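Amidohydrolase 3 domain-containing protein (Pyrococcus horikoshii, PDB 3IGH) probably hydrolyses carbon-nitrogen bonds other than peptide bonds, as a member of the amidohydrolase family, though its substrate is not known. Local coordinates at residues Gly270-Leu275 with Ser281-Thr286; Ile337-Leu342 with Pro362-Ser367; Asn150-Lys155 with Leu169-Lys174; Glu184-Tyr189 with Asn211-Arg216. All blocks are in the same frame, centred on the assembly; numbering follows the deposited sequence.

Overall arrangement
Along the chain the order is contact 3, contact 4, contact 1, contact 2, each closing before the next opens. Contacts 1, 2 and 4 belong to the TIM barrel of the amidohydrolase family, whereas contact 3 lies beside a separate six-stranded mixed sheet built from chain between barrel strands 58-68 and 202-210. Helices 166-180 and 183-199 lead from contact 3 to contact 4; the centres of these contacts are about 22 Å apart. Contact 2 is nearest the middle of the chain, and the centre of contact 1 lies about 17 Å from it in a surface loop. Contact 2 alone lies at the probable active-site region; the other three are structural joins farther out.

Contact 1 (Gly270-Leu275 with Ser281-Thr286); sequences GARTAL and SDDPST
Arg272 and Thr286 mark the closest approach of the two backbones, with 7.7 Å between their CA atoms; both segments are irregular. Asp283 to Thr286 form a type I beta turn closed by a weak bond from Thr286 N to Asp283 O. Across the gap, Arg272 runs out straight from CG to NE and grips Asp282 side-on: NE meets OD1 at 2.9 Å, and NH2 meets OD2, also at 2.9 Å. Both acceptors lie close to the guanidinium plane, but the carboxylate is tilted against it by 60°, so the nitrogens come in from above the carboxylate rather than in its plane. Both segments belong to the long loop that leaves barrel strand 256-264 and runs to helix 294-305, and the salt bridge ties two parts of this surface loop together. Arg374 gives Asp282 OD2 a second salt bridge and also bonds Gly270 O. Nearer the backbone, Arg272 CD packs on Asp283 CB at 3.6 Å. The Asp283 carboxylate turns instead to its own turn, where OD1 takes a 2.7 Å bond from Ser285 OG and a weak one from Ser285 N. A water bridges Arg272 O to Thr286 OG1, 2.7 Å from each.

Contact 2 (Ile337-Leu342 with Pro362-Ser367); sequences IEHASL and PHFIIS. With SO4 (sulfate ion), chain E; SO4 (sulfate ion), chain B.
In both His339 and Phe364, CG stands opposite the residue's own carbonyl carbon (chi1 -63° and -84°), and this swings the two rings together from segments whose nearest CA atoms, those of His339 and Pro362, are still 9.3 Å apart. The imidazole presents its edge to the face of the phenyl ring in an offset edge-to-face pair, the planes standing at 85°. The ring centroids are 5.5 Å apart. The nearest atoms are His339 CE1 and Phe364 CZ, at 3.9 Å. No hydrogen bond joins the segments. His339 NE2 points to an anion instead, donating to O2 of one sulfate at 2.9 Å and weakly to its O4. His67, Lys262 and His314 bind the same anion. Histidines and a lysine at the C-terminal ends of barrel strands are characteristic of the amidohydrolase metal site, so the sulfate probably occupies the active-site region. Beyond Phe364, His363 NE2 holds a second sulfate through O4 at 2.9 Å, and His363 ND1 is hydrogen-bonded to Glu404 OE1. Around the contact, Ile337 pairs with strand 357-360 and is covered by helix 318-331, while Pro362 and His363 rest against helix 408-417.

Contact 3 (Asn150-Lys155 with Leu169-Lys174); sequences NLTPSK and LEEARK. With SO4 (sulfate ion), chain P.
Glu171 OE1 is gripped by two donors: the backbone N of Thr152, 3.0 Å away and using the syn lone pair, and a water at 2.8 Å. That water donates to Thr152 O as well, bridging the two segments a second way. The other oxygen, Glu171 OE2, takes the hydroxyl OG1 of Thr152 at 2.8 Å, also on the syn side, together with a weak bond from the same N. Glu171 reaches the loop because CG lies anti to its backbone N (chi1 -176°) and the chain stays extended. Leu151 slides past it in the opposite direction, with Leu151 CD2 3.4 Å from Glu171 OE1 and 4.0 Å from Ala172 CB. Farther along, Lys155 N binds a sulfate O2 at 3.0 Å, an anion shared with Lys167. Ala172 and Leu169 pack on strand 129-133. Through its glutamate, helix 166-180 pins the loop after helix 143-149, and the helix itself lies against the mixed six-stranded sheet accompanying the barrel.

Contact 4 (Glu184-Tyr189 with Asn211-Arg216); sequences EDYVYY and NEKALR. With SO4 (sulfate ion), chain H.
Tyr186 lays one ring face over the Lys213-Ala214 peptide, with Ala214 N 3.8 Å above the ring plane and toward its rim. The ring margins touch side chains too: Tyr186 CE1 meets Lys213 CB at 3.6 Å, and its CD2 meets Ala214 CB at 3.8 Å. At the far end, Tyr186 OH accepts a bond from Asn211 ND2 at 3.1 Å, in the amide plane, and is also bonded to Asn177 O. Asn211 is itself fixed on both branches. Its CG sits between the backbone N and the carbonyl carbon (chi1 63°), folding the amide back over the helix start, where Asn211 OD1 takes Ala214 N at 2.9 Å in an almost straight bond. Asn211 ND2 has a second acceptor in sulfate O1 at 2.8 Å. Farther out, Lys213 extends away from the ring to the carbonyls of Leu181 and Glu178, while Val187 packs on Ala217 and Tyr220. This is a classic asparagine N-cap, opening the helix that follows parallel strand 202-210 in the TIM barrel, with helix 183-199 docked through Tyr186 against the first turn of helix 212-223.

Contact 1 (Gly270-Leu275 with Ser281-Thr286)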
loop_
_atom_site.group_PDB
_atom_site.type_symbol
_atom_site.label_atom_id
_atom_site.label_comp_id
_atom_site.label_asym_id
_atom_site.label_seq_id
_atom_site.Cartn_x
_atom_site.Cartn_y
_atom_site.Cartn_z
ATOM N N GLY A 270 24.294 9.905 -26.929
ATOM C CA GLY A 270 23.782 10.273 -28.256
ATOM C C GLY A 270 23.708 11.766 -28.480
ATOM O O GLY A 270 24.190 12.275 -29.491
ATOM N N ALA A 271 23.135 12.464 -27.503
ATOM C CA ALA A 271 22.967 13.907 -27.566
ATOM C C ALA A 271 24.201 14.657 -27.059
ATOM O O ALA A 271 24.227 15.893 -27.085
ATOM C CB ALA A 271 21.723 14.321 -26.767
ATOM N N ARG A 272 25.209 13.901 -26.610
ATOM C CA ARG A 272 26.437 14.432 -25.983
ATOM C C ARG A 272 26.150 15.233 -24.703
ATOM O O ARG A 272 26.827 16.215 -24.399
ATOM C CB ARG A 272 27.321 15.234 -26.968
ATOM C CG ARG A 272 27.675 14.476 -28.258
ATOM C CD ARG A 272 28.737 15.214 -29.071
ATOM N NE ARG A 272 29.041 14.551 -30.341
ATOM C CZ ARG A 272 28.329 14.694 -31.457
ATOM N NH1 ARG A 272 27.260 15.480 -31.479
ATOM N NH2 ARG A 272 28.684 14.041 -32.556
ATOM N N THR A 273 25.148 14.784 -23.954
ATOM C CA THR A 273 24.767 15.426 -22.701
ATOM C C THR A 273 25.161 14.590 -21.486
ATOM O O THR A 273 25.033 15.046 -20.342
ATOM C CB THR A 273 23.265 15.778 -22.681
ATOM O OG1 THR A 273 22.499 14.637 -23.090
ATOM C CG2 THR A 273 22.982 16.932 -23.640
ATOM N N ALA A 274 25.667 13.381 -21.740
ATOM C CA ALA A 274 26.254 12.551 -20.701
ATOM C C ALA A 274 27.548 13.196 -20.234
ATOM O O ALA A 274 28.325 13.705 -21.050
ATOM C CB ALA A 274 26.506 11.128 -21.202
ATOM N N LEU A 275 27.773 13.180 -18.924
ATOM C CA LEU A 275 28.871 13.947 -18.325
ATOM C C LEU A 275 30.162 13.146 -18.228
ATOM O O LEU A 275 30.261 12.191 -17.458
ATOM C CB LEU A 275 28.458 14.479 -16.943
ATOM C CG LEU A 275 29.435 15.434 -16.244
ATOM C CD1 LEU A 275 29.564 16.746 -17.019
ATOM C CD2 LEU A 275 28.950 15.694 -14.823
ATOM N N SER A 281 35.037 12.821 -27.946
ATOM C CA SER A 281 36.023 12.588 -29.000
ATOM C C SER A 281 35.610 13.174 -30.348
ATOM O O SER A 281 36.466 13.562 -31.140
ATOM C CB SER A 281 36.340 11.104 -29.107
ATOM O OG SER A 281 36.900 10.654 -27.891
ATOM N N ASP A 282 34.306 13.268 -30.595
ATOM C CA ASP A 282 33.802 13.860 -31.841
ATOM C C ASP A 282 33.212 15.259 -31.658
ATOM O O ASP A 282 32.603 15.809 -32.581
ATOM C CB ASP A 282 32.790 12.926 -32.525
ATOM C CG ASP A 282 31.568 12.619 -31.653
ATOM O OD1 ASP A 282 31.534 13.002 -30.458
ATOM O OD2 ASP A 282 30.628 11.980 -32.173
ATOM N N ASP A 283 33.370 15.813 -30.454
ATOM C CA ASP A 283 33.035 17.213 -30.171
ATOM C C ASP A 283 33.892 17.676 -28.997
ATOM O O ASP A 283 33.466 17.594 -27.835
ATOM C CB ASP A 283 31.538 17.384 -29.869
ATOM C CG ASP A 283 31.087 18.843 -29.852
ATOM O OD1 ASP A 283 31.932 19.766 -29.856
ATOM O OD2 ASP A 283 29.859 19.066 -29.829
ATOM N N PRO A 284 35.109 18.172 -29.295
ATOM C CA PRO A 284 36.051 18.579 -28.252
ATOM C C PRO A 284 35.622 19.837 -27.483
ATOM O O PRO A 284 36.262 20.183 -26.497
ATOM C CB PRO A 284 37.355 18.840 -29.032
ATOM C CG PRO A 284 37.143 18.205 -30.385
ATOM C CD PRO A 284 35.683 18.361 -30.640
ATOM N N SER A 285 34.552 20.498 -27.927
ATOM C CA SER A 285 34.064 21.711 -27.277
ATOM C C SER A 285 33.169 21.433 -26.059
ATOM O O SER A 285 32.853 22.355 -25.300
ATOM C CB SER A 285 33.336 22.614 -28.278
ATOM O OG SER A 285 32.017 22.164 -28.545
ATOM N N THR A 286 32.769 20.174 -25.871
ATOM C CA THR A 286 31.826 19.834 -24.797
ATOM C C THR A 286 32.203 18.576 -24.023
ATOM O O THR A 286 32.837 17.669 -24.564
ATOM C CB THR A 286 30.353 19.763 -25.312
ATOM O OG1 THR A 286 29.456 19.718 -24.195
ATOM C CG2 THR A 286 30.112 18.549 -26.218
HETATM O O HOH W 1 26.953 18.831 -24.908
#

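Contact 2 (Ile337-Leu342 with Pro362-Ser367)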
loop_
_atom_site.group_PDB
_atom_site.type_symbol
_atom_site.label_atom_id
_atom_site.label_comp_id
_atom_site.label_asym_id
_atom_site.label_seq_id
_atom_site.Cartn_x
_atom_site.Cartn_y
_atom_site.Cartn_z
ATOM N N ILE A 337 22.291 2.380 -9.412
ATOM C CA ILE A 337 22.674 3.246 -10.514
ATOM C C ILE A 337 22.094 2.677 -11.805
ATOM O O ILE A 337 22.159 1.479 -12.046
ATOM C CB ILE A 337 24.207 3.447 -10.578
ATOM C CG1 ILE A 337 24.641 4.409 -9.470
ATOM C CG2 ILE A 337 24.654 4.008 -11.935
ATOM C CD1 ILE A 337 26.028 4.137 -8.939
ATOM N N GLU A 338 21.491 3.561 -12.598
ATOM C CA GLU A 338 20.890 3.201 -13.869
ATOM C C GLU A 338 21.859 3.526 -14.999
ATOM O O GLU A 338 22.467 4.606 -15.003
ATOM C CB GLU A 338 19.578 3.960 -14.070
ATOM C CG GLU A 338 18.639 3.919 -12.861
ATOM C CD GLU A 338 18.365 2.499 -12.378
ATOM O OE1 GLU A 338 17.791 1.701 -13.145
ATOM O OE2 GLU A 338 18.733 2.183 -11.229
ATOM N N HIS A 339 21.977 2.571 -15.931
ATOM C CA HIS A 339 22.833 2.606 -17.124
ATOM C C HIS A 339 24.277 2.194 -16.855
ATOM O O HIS A 339 24.729 1.144 -17.340
ATOM C CB HIS A 339 22.784 3.958 -17.845
ATOM C CG HIS A 339 21.435 4.313 -18.387
ATOM N ND1 HIS A 339 21.107 4.167 -19.717
ATOM C CD2 HIS A 339 20.341 4.836 -17.784
ATOM C CE1 HIS A 339 19.861 4.565 -19.906
ATOM N NE2 HIS A 339 19.373 4.972 -18.748
ATOM N N ALA A 340 24.993 3.028 -16.095
ATOM C CA ALA A 340 26.426 2.839 -15.809
ATOM C C ALA A 340 27.208 2.562 -17.099
ATOM O O ALA A 340 27.999 1.617 -17.182
ATOM C CB ALA A 340 26.638 1.728 -14.769
ATOM N N SER A 341 26.964 3.400 -18.104
ATOM C CA SER A 341 27.400 3.139 -19.478
ATOM C C SER A 341 28.909 3.244 -19.676
ATOM O O SER A 341 29.482 2.518 -20.486
ATOM C CB SER A 341 26.682 4.090 -20.432
ATOM O OG SER A 341 25.271 4.011 -20.247
ATOM N N LEU A 342 29.530 4.135 -18.914
ATOM C CA LEU A 342 30.968 4.371 -18.956
ATOM C C LEU A 342 31.516 4.294 -17.536
ATOM O O LEU A 342 31.230 5.169 -16.713
ATOM C CB LEU A 342 31.250 5.762 -19.512
ATOM C CG LEU A 342 31.443 6.009 -21.002
ATOM C CD1 LEU A 342 32.006 7.394 -21.174
ATOM C CD2 LEU A 342 32.409 5.018 -21.577
ATOM N N PRO A 362 21.667 -4.023 -21.937
ATOM C CA PRO A 362 22.530 -4.599 -22.989
ATOM C C PRO A 362 22.155 -4.305 -24.445
ATOM O O PRO A 362 23.050 -4.200 -25.278
ATOM C CB PRO A 362 22.497 -6.101 -22.689
ATOM C CG PRO A 362 22.267 -6.153 -21.196
ATOM C CD PRO A 362 21.274 -5.044 -20.946
ATOM N N HIS A 363 20.870 -4.132 -24.752
ATOM C CA HIS A 363 20.477 -3.818 -26.127
ATOM C C HIS A 363 20.961 -2.451 -26.643
ATOM O O HIS A 363 20.972 -2.218 -27.855
ATOM C CB HIS A 363 18.976 -4.031 -26.364
ATOM C CG HIS A 363 18.629 -4.267 -27.802
ATOM N ND1 HIS A 363 18.260 -3.249 -28.651
ATOM C CD2 HIS A 363 18.639 -5.396 -28.549
ATOM C CE1 HIS A 363 18.032 -3.742 -29.856
ATOM N NE2 HIS A 363 18.259 -5.042 -29.821
ATOM N N PHE A 364 21.391 -1.565 -25.734
ATOM C CA PHE A 364 22.053 -0.308 -26.123
ATOM C C PHE A 364 23.324 -0.536 -26.959
ATOM O O PHE A 364 23.671 0.309 -27.771
ATOM C CB PHE A 364 22.406 0.557 -24.901
ATOM C CG PHE A 364 21.266 1.423 -24.391
ATOM C CD1 PHE A 364 20.086 0.862 -23.914
ATOM C CD2 PHE A 364 21.392 2.811 -24.371
ATOM C CE1 PHE A 364 19.043 1.676 -23.420
ATOM C CE2 PHE A 364 20.359 3.622 -23.894
ATOM C CZ PHE A 364 19.184 3.049 -23.416
ATOM N N ILE A 365 24.023 -1.651 -26.735
ATOM C CA ILE A 365 25.153 -2.063 -27.590
ATOM C C ILE A 365 24.751 -2.070 -29.074
ATOM O O ILE A 365 25.486 -1.574 -29.933
ATOM C CB ILE A 365 25.682 -3.467 -27.191
ATOM C CG1 ILE A 365 26.370 -3.416 -25.822
ATOM C CG2 ILE A 365 26.648 -4.042 -28.250
ATOM C CD1 ILE A 365 26.544 -4.770 -25.198
ATOM N N ILE A 366 23.552 -2.588 -29.341
ATOM C CA ILE A 366 23.046 -2.697 -30.703
ATOM C C ILE A 366 22.571 -1.364 -31.271
ATOM O O ILE A 366 22.907 -1.026 -32.415
ATOM C CB ILE A 366 21.961 -3.801 -30.799
ATOM C CG1 ILE A 366 22.646 -5.165 -30.801
ATOM C CG2 ILE A 366 21.083 -3.645 -32.050
ATOM C CD1 ILE A 366 21.801 -6.252 -30.252
ATOM N N SER A 367 21.816 -0.604 -30.474
ATOM C CA SER A 367 21.212 0.642 -30.938
ATOM C C SER A 367 22.213 1.786 -31.061
ATOM O O SER A 367 22.132 2.592 -31.993
ATOM C CB SER A 367 20.057 1.057 -30.019
ATOM O OG SER A 367 18.962 0.170 -30.150
HETATM S S SO4 E . 18.109 -6.907 -32.935
HETATM O O1 SO4 E . 17.113 -7.705 -33.641
HETATM O O2 SO4 E . 19.424 -7.120 -33.534
HETATM O O3 SO4 E . 17.741 -5.497 -32.999
HETATM O O4 SO4 E . 18.167 -7.324 -31.538
HETATM S S SO4 B . 16.403 7.005 -18.210
HETATM O O1 SO4 B . 15.085 6.512 -17.862
HETATM O O2 SO4 B . 16.899 6.261 -19.357
HETATM O O3 SO4 B . 16.302 8.408 -18.588
HETATM O O4 SO4 B . 17.309 6.810 -17.072
#

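Contact 3 (Asn150-Lys155 with Leu169-Lys174)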
loop_
_atom_site.group_PDB
_atom_site.type_symbol
_atom_site.label_atom_id
_atom_site.label_comp_id
_atom_site.label_asym_id
_atom_site.label_seq_id
_atom_site.Cartn_x
_atom_site.Cartn_y
_atom_site.Cartn_z
ATOM N N ASN A 150 -0.434 25.240 -25.564
ATOM C CA ASN A 150 -0.241 26.619 -25.119
ATOM C C ASN A 150 1.197 26.882 -24.666
ATOM O O ASN A 150 1.447 27.270 -23.514
ATOM C CB ASN A 150 -1.258 26.985 -24.019
ATOM C CG ASN A 150 -1.373 28.488 -23.805
ATOM O OD1 ASN A 150 -1.596 29.246 -24.749
ATOM N ND2 ASN A 150 -1.199 28.924 -22.563
ATOM N N LEU A 151 2.136 26.631 -25.579
ATOM C CA LEU A 151 3.569 26.722 -25.285
ATOM C C LEU A 151 4.022 28.160 -25.125
ATOM O O LEU A 151 3.469 29.062 -25.754
ATOM C CB LEU A 151 4.398 26.043 -26.384
ATOM C CG LEU A 151 4.150 24.550 -26.631
ATOM C CD1 LEU A 151 5.002 24.037 -27.795
ATOM C CD2 LEU A 151 4.395 23.719 -25.361
ATOM N N THR A 152 5.025 28.359 -24.270
ATOM C CA THR A 152 5.627 29.669 -24.045
ATOM C C THR A 152 6.390 30.072 -25.311
ATOM O O THR A 152 7.151 29.262 -25.848
ATOM C CB THR A 152 6.578 29.638 -22.817
ATOM O OG1 THR A 152 5.868 29.143 -21.674
ATOM C CG2 THR A 152 7.135 31.024 -22.491
ATOM N N PRO A 153 6.146 31.300 -25.819
ATOM C CA PRO A 153 6.900 31.827 -26.960
ATOM C C PRO A 153 8.406 31.822 -26.711
ATOM O O PRO A 153 8.855 32.292 -25.664
ATOM C CB PRO A 153 6.393 33.270 -27.076
ATOM C CG PRO A 153 5.025 33.227 -26.499
ATOM C CD PRO A 153 5.118 32.257 -25.361
ATOM N N SER A 154 9.156 31.248 -27.653
ATOM C CA SER A 154 10.625 31.262 -27.632
ATOM C C SER A 154 11.204 30.970 -29.019
ATOM O O SER A 154 10.460 30.654 -29.956
ATOM C CB SER A 154 11.189 30.282 -26.587
ATOM O OG SER A 154 11.260 28.955 -27.073
ATOM N N LYS A 155 12.531 31.071 -29.140
ATOM C CA LYS A 155 13.239 30.726 -30.385
ATOM C C LYS A 155 13.184 29.228 -30.720
ATOM O O LYS A 155 13.335 28.837 -31.881
ATOM C CB LYS A 155 14.691 31.229 -30.357
ATOM C CG LYS A 155 15.419 31.062 -29.032
ATOM C CD LYS A 155 16.350 29.868 -29.026
ATOM C CE LYS A 155 17.231 29.880 -27.785
ATOM N NZ LYS A 155 18.124 28.690 -27.725
ATOM N N LEU A 169 10.395 21.633 -26.478
ATOM C CA LEU A 169 9.999 20.226 -26.545
ATOM C C LEU A 169 9.903 19.634 -25.148
ATOM O O LEU A 169 9.008 18.824 -24.868
ATOM C CB LEU A 169 10.966 19.407 -27.407
ATOM C CG LEU A 169 10.520 17.950 -27.604
ATOM C CD1 LEU A 169 9.192 17.875 -28.351
ATOM C CD2 LEU A 169 11.577 17.151 -28.312
ATOM N N GLU A 170 10.836 20.040 -24.288
ATOM C CA GLU A 170 10.819 19.691 -22.872
ATOM C C GLU A 170 9.516 20.191 -22.234
ATOM O O GLU A 170 8.892 19.484 -21.442
ATOM C CB GLU A 170 12.042 20.307 -22.184
ATOM C CG GLU A 170 12.195 20.017 -20.692
ATOM C CD GLU A 170 13.305 20.842 -20.046
ATOM O OE1 GLU A 170 14.253 21.246 -20.756
ATOM O OE2 GLU A 170 13.227 21.087 -18.823
ATOM N N GLU A 171 9.113 21.410 -22.595
ATOM C CA GLU A 171 7.859 21.982 -22.102
ATOM C C GLU A 171 6.666 21.201 -22.646
ATOM O O GLU A 171 5.767 20.841 -21.892
ATOM C CB GLU A 171 7.731 23.470 -22.463
ATOM C CG GLU A 171 6.482 24.142 -21.884
ATOM C CD GLU A 171 6.215 25.532 -22.450
ATOM O OE1 GLU A 171 6.517 25.781 -23.638
ATOM O OE2 GLU A 171 5.683 26.378 -21.701
ATOM N N ALA A 172 6.676 20.923 -23.949
ATOM C CA ALA A 172 5.592 20.187 -24.590
ATOM C C ALA A 172 5.387 18.806 -23.972
ATOM O O ALA A 172 4.244 18.393 -23.761
ATOM C CB ALA A 172 5.836 20.064 -26.094
ATOM N N ARG A 173 6.464 18.147 -23.624
ATOM C CA ARG A 173 6.380 16.838 -23.052
ATOM C C ARG A 173 5.796 16.887 -21.666
ATOM O O ARG A 173 5.001 16.070 -21.319
ATOM C CB ARG A 173 7.753 16.262 -22.951
ATOM C CG ARG A 173 8.210 15.612 -24.158
ATOM C CD ARG A 173 9.016 14.439 -23.745
ATOM N NE ARG A 173 10.175 14.321 -24.586
ATOM C CZ ARG A 173 10.515 13.204 -25.199
ATOM N NH1 ARG A 173 11.578 13.183 -25.974
ATOM N NH2 ARG A 173 9.790 12.116 -25.024
ATOM N N LYS A 174 6.236 17.856 -20.889
ATOM C CA LYS A 174 5.714 18.092 -19.541
ATOM C C LYS A 174 4.208 18.368 -19.575
ATOM O O LYS A 174 3.449 17.800 -18.788
ATOM C CB LYS A 174 6.464 19.259 -18.886
ATOM C CG LYS A 174 6.228 19.415 -17.385
ATOM C CD LYS A 174 7.091 20.543 -16.819
ATOM C CE LYS A 174 7.228 20.467 -15.298
ATOM N NZ LYS A 174 6.067 21.067 -14.578
HETATM S S SO4 P . 14.124 32.476 -25.536
HETATM O O1 SO4 P . 14.168 31.039 -25.299
HETATM O O2 SO4 P . 13.571 32.751 -26.857
HETATM O O3 SO4 P . 13.278 33.112 -24.530
HETATM O O4 SO4 P . 15.482 33.009 -25.450
HETATM O O HOH W 2 8.411 27.133 -25.159
#

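Contact 4 (Glu184-Tyr189 with Asn211-Arg216)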
loop_
_atom_site.group_PDB
_atom_site.type_symbol
_atom_site.label_atom_id
_atom_site.label_comp_id
_atom_site.label_asym_id
_atom_site.label_seq_id
_atom_site.Cartn_x
_atom_site.Cartn_y
_atom_site.Cartn_z
ATOM N N GLU A 184 -7.336 8.325 -17.145
ATOM C CA GLU A 184 -7.921 7.270 -17.977
ATOM C C GLU A 184 -6.999 6.886 -19.143
ATOM O O GLU A 184 -6.910 5.708 -19.500
ATOM C CB GLU A 184 -9.311 7.670 -18.500
ATOM C CG GLU A 184 -10.265 8.223 -17.442
ATOM C CD GLU A 184 -10.208 9.740 -17.332
ATOM O OE1 GLU A 184 -9.514 10.245 -16.420
ATOM O OE2 GLU A 184 -10.845 10.428 -18.165
ATOM N N ASP A 185 -6.316 7.876 -19.729
ATOM C CA ASP A 185 -5.322 7.619 -20.784
ATOM C C ASP A 185 -4.160 6.775 -20.256
ATOM O O ASP A 185 -3.737 5.817 -20.907
ATOM C CB ASP A 185 -4.752 8.915 -21.346
ATOM C CG ASP A 185 -5.771 9.704 -22.143
ATOM O OD1 ASP A 185 -6.702 9.101 -22.716
ATOM O OD2 ASP A 185 -5.633 10.932 -22.186
ATOM N N TYR A 186 -3.658 7.148 -19.081
ATOM C CA TYR A 186 -2.580 6.405 -18.421
ATOM C C TYR A 186 -2.994 4.980 -18.076
ATOM O O TYR A 186 -2.198 4.058 -18.255
ATOM C CB TYR A 186 -2.089 7.129 -17.172
ATOM C CG TYR A 186 -1.095 8.243 -17.422
ATOM C CD1 TYR A 186 -1.525 9.557 -17.629
ATOM C CD2 TYR A 186 0.277 7.990 -17.432
ATOM C CE1 TYR A 186 -0.611 10.590 -17.842
ATOM C CE2 TYR A 186 1.199 9.009 -17.653
ATOM C CZ TYR A 186 0.743 10.302 -17.856
ATOM O OH TYR A 186 1.640 11.309 -18.054
ATOM N N VAL A 187 -4.231 4.794 -17.608
ATOM C CA VAL A 187 -4.751 3.443 -17.334
ATOM C C VAL A 187 -4.705 2.608 -18.626
ATOM O O VAL A 187 -4.217 1.483 -18.625
ATOM C CB VAL A 187 -6.192 3.461 -16.704
ATOM C CG1 VAL A 187 -6.807 2.068 -16.643
ATOM C CG2 VAL A 187 -6.166 4.067 -15.301
ATOM N N TYR A 188 -5.185 3.194 -19.721
ATOM C CA TYR A 188 -5.186 2.549 -21.034
ATOM C C TYR A 188 -3.759 2.195 -21.496
ATOM O O TYR A 188 -3.515 1.070 -21.934
ATOM C CB TYR A 188 -5.898 3.452 -22.047
ATOM C CG TYR A 188 -5.850 2.963 -23.480
ATOM C CD1 TYR A 188 -6.784 2.045 -23.953
ATOM C CD2 TYR A 188 -4.884 3.437 -24.366
ATOM C CE1 TYR A 188 -6.744 1.596 -25.270
ATOM C CE2 TYR A 188 -4.834 2.996 -25.680
ATOM C CZ TYR A 188 -5.765 2.077 -26.125
ATOM O OH TYR A 188 -5.718 1.648 -27.429
ATOM N N TYR A 189 -2.832 3.151 -21.381
ATOM C CA TYR A 189 -1.441 2.924 -21.789
ATOM C C TYR A 189 -0.753 1.845 -20.960
ATOM O O TYR A 189 -0.053 0.990 -21.506
ATOM C CB TYR A 189 -0.631 4.216 -21.733
ATOM C CG TYR A 189 -1.009 5.241 -22.781
ATOM C CD1 TYR A 189 -1.343 4.858 -24.080
ATOM C CD2 TYR A 189 -1.006 6.601 -22.477
ATOM C CE1 TYR A 189 -1.674 5.808 -25.049
ATOM C CE2 TYR A 189 -1.343 7.552 -23.433
ATOM C CZ TYR A 189 -1.678 7.147 -24.712
ATOM O OH TYR A 189 -2.010 8.090 -25.654
ATOM N N ASN A 211 5.091 9.525 -12.735
ATOM C CA ASN A 211 4.579 10.857 -12.413
ATOM C C ASN A 211 3.225 10.783 -11.690
ATOM O O ASN A 211 2.776 9.697 -11.322
ATOM C CB ASN A 211 4.527 11.774 -13.664
ATOM C CG ASN A 211 3.570 11.271 -14.753
ATOM O OD1 ASN A 211 2.559 10.622 -14.476
ATOM N ND2 ASN A 211 3.890 11.592 -16.012
ATOM N N GLU A 212 2.577 11.930 -11.507
ATOM C CA GLU A 212 1.365 12.024 -10.677
ATOM C C GLU A 212 0.213 11.205 -11.239
ATOM O O GLU A 212 -0.402 10.409 -10.524
ATOM C CB GLU A 212 0.931 13.493 -10.511
ATOM C CG GLU A 212 1.827 14.344 -9.591
ATOM C CD GLU A 212 3.076 14.950 -10.268
ATOM O OE1 GLU A 212 3.455 14.564 -11.410
ATOM O OE2 GLU A 212 3.692 15.834 -9.625
ATOM N N LYS A 213 -0.059 11.375 -12.528
ATOM C CA LYS A 213 -1.151 10.635 -13.165
ATOM C C LYS A 213 -0.877 9.155 -13.395
ATOM O O LYS A 213 -1.804 8.338 -13.332
ATOM C CB LYS A 213 -1.576 11.312 -14.461
ATOM C CG LYS A 213 -2.246 12.636 -14.225
ATOM C CD LYS A 213 -2.818 13.218 -15.493
ATOM C CE LYS A 213 -3.548 14.513 -15.170
ATOM N NZ LYS A 213 -3.968 15.233 -16.397
ATOM N N ALA A 214 0.376 8.807 -13.687
ATOM C CA ALA A 214 0.766 7.397 -13.790
ATOM C C ALA A 214 0.571 6.715 -12.433
ATOM O O ALA A 214 0.083 5.596 -12.377
ATOM C CB ALA A 214 2.209 7.246 -14.253
ATOM N N LEU A 215 0.939 7.405 -11.351
ATOM C CA LEU A 215 0.716 6.859 -10.013
ATOM C C LEU A 215 -0.767 6.665 -9.701
ATOM O O LEU A 215 -1.142 5.617 -9.185
ATOM C CB LEU A 215 1.417 7.682 -8.923
ATOM C CG LEU A 215 1.340 7.078 -7.502
ATOM C CD1 LEU A 215 1.891 5.640 -7.439
ATOM C CD2 LEU A 215 2.016 7.963 -6.466
ATOM N N ARG A 216 -1.608 7.647 -10.037
ATOM C CA ARG A 216 -3.067 7.494 -9.871
ATOM C C ARG A 216 -3.607 6.284 -10.637
ATOM O O ARG A 216 -4.451 5.544 -10.130
ATOM C CB ARG A 216 -3.814 8.744 -10.336
ATOM C CG ARG A 216 -3.645 9.956 -9.453
ATOM C CD ARG A 216 -4.552 11.064 -9.980
ATOM N NE ARG A 216 -4.460 12.267 -9.173
ATOM C CZ ARG A 216 -5.241 12.523 -8.130
ATOM N NH1 ARG A 216 -5.080 13.648 -7.452
ATOM N NH2 ARG A 216 -6.183 11.657 -7.768
HETATM S S SO4 H . 6.383 14.436 -15.674
HETATM O O1 SO4 H . 6.095 13.210 -16.408
HETATM O O2 SO4 H . 6.866 15.465 -16.585
HETATM O O3 SO4 H . 5.169 14.906 -15.023
HETATM O O4 SO4 H . 7.393 14.173 -14.658
#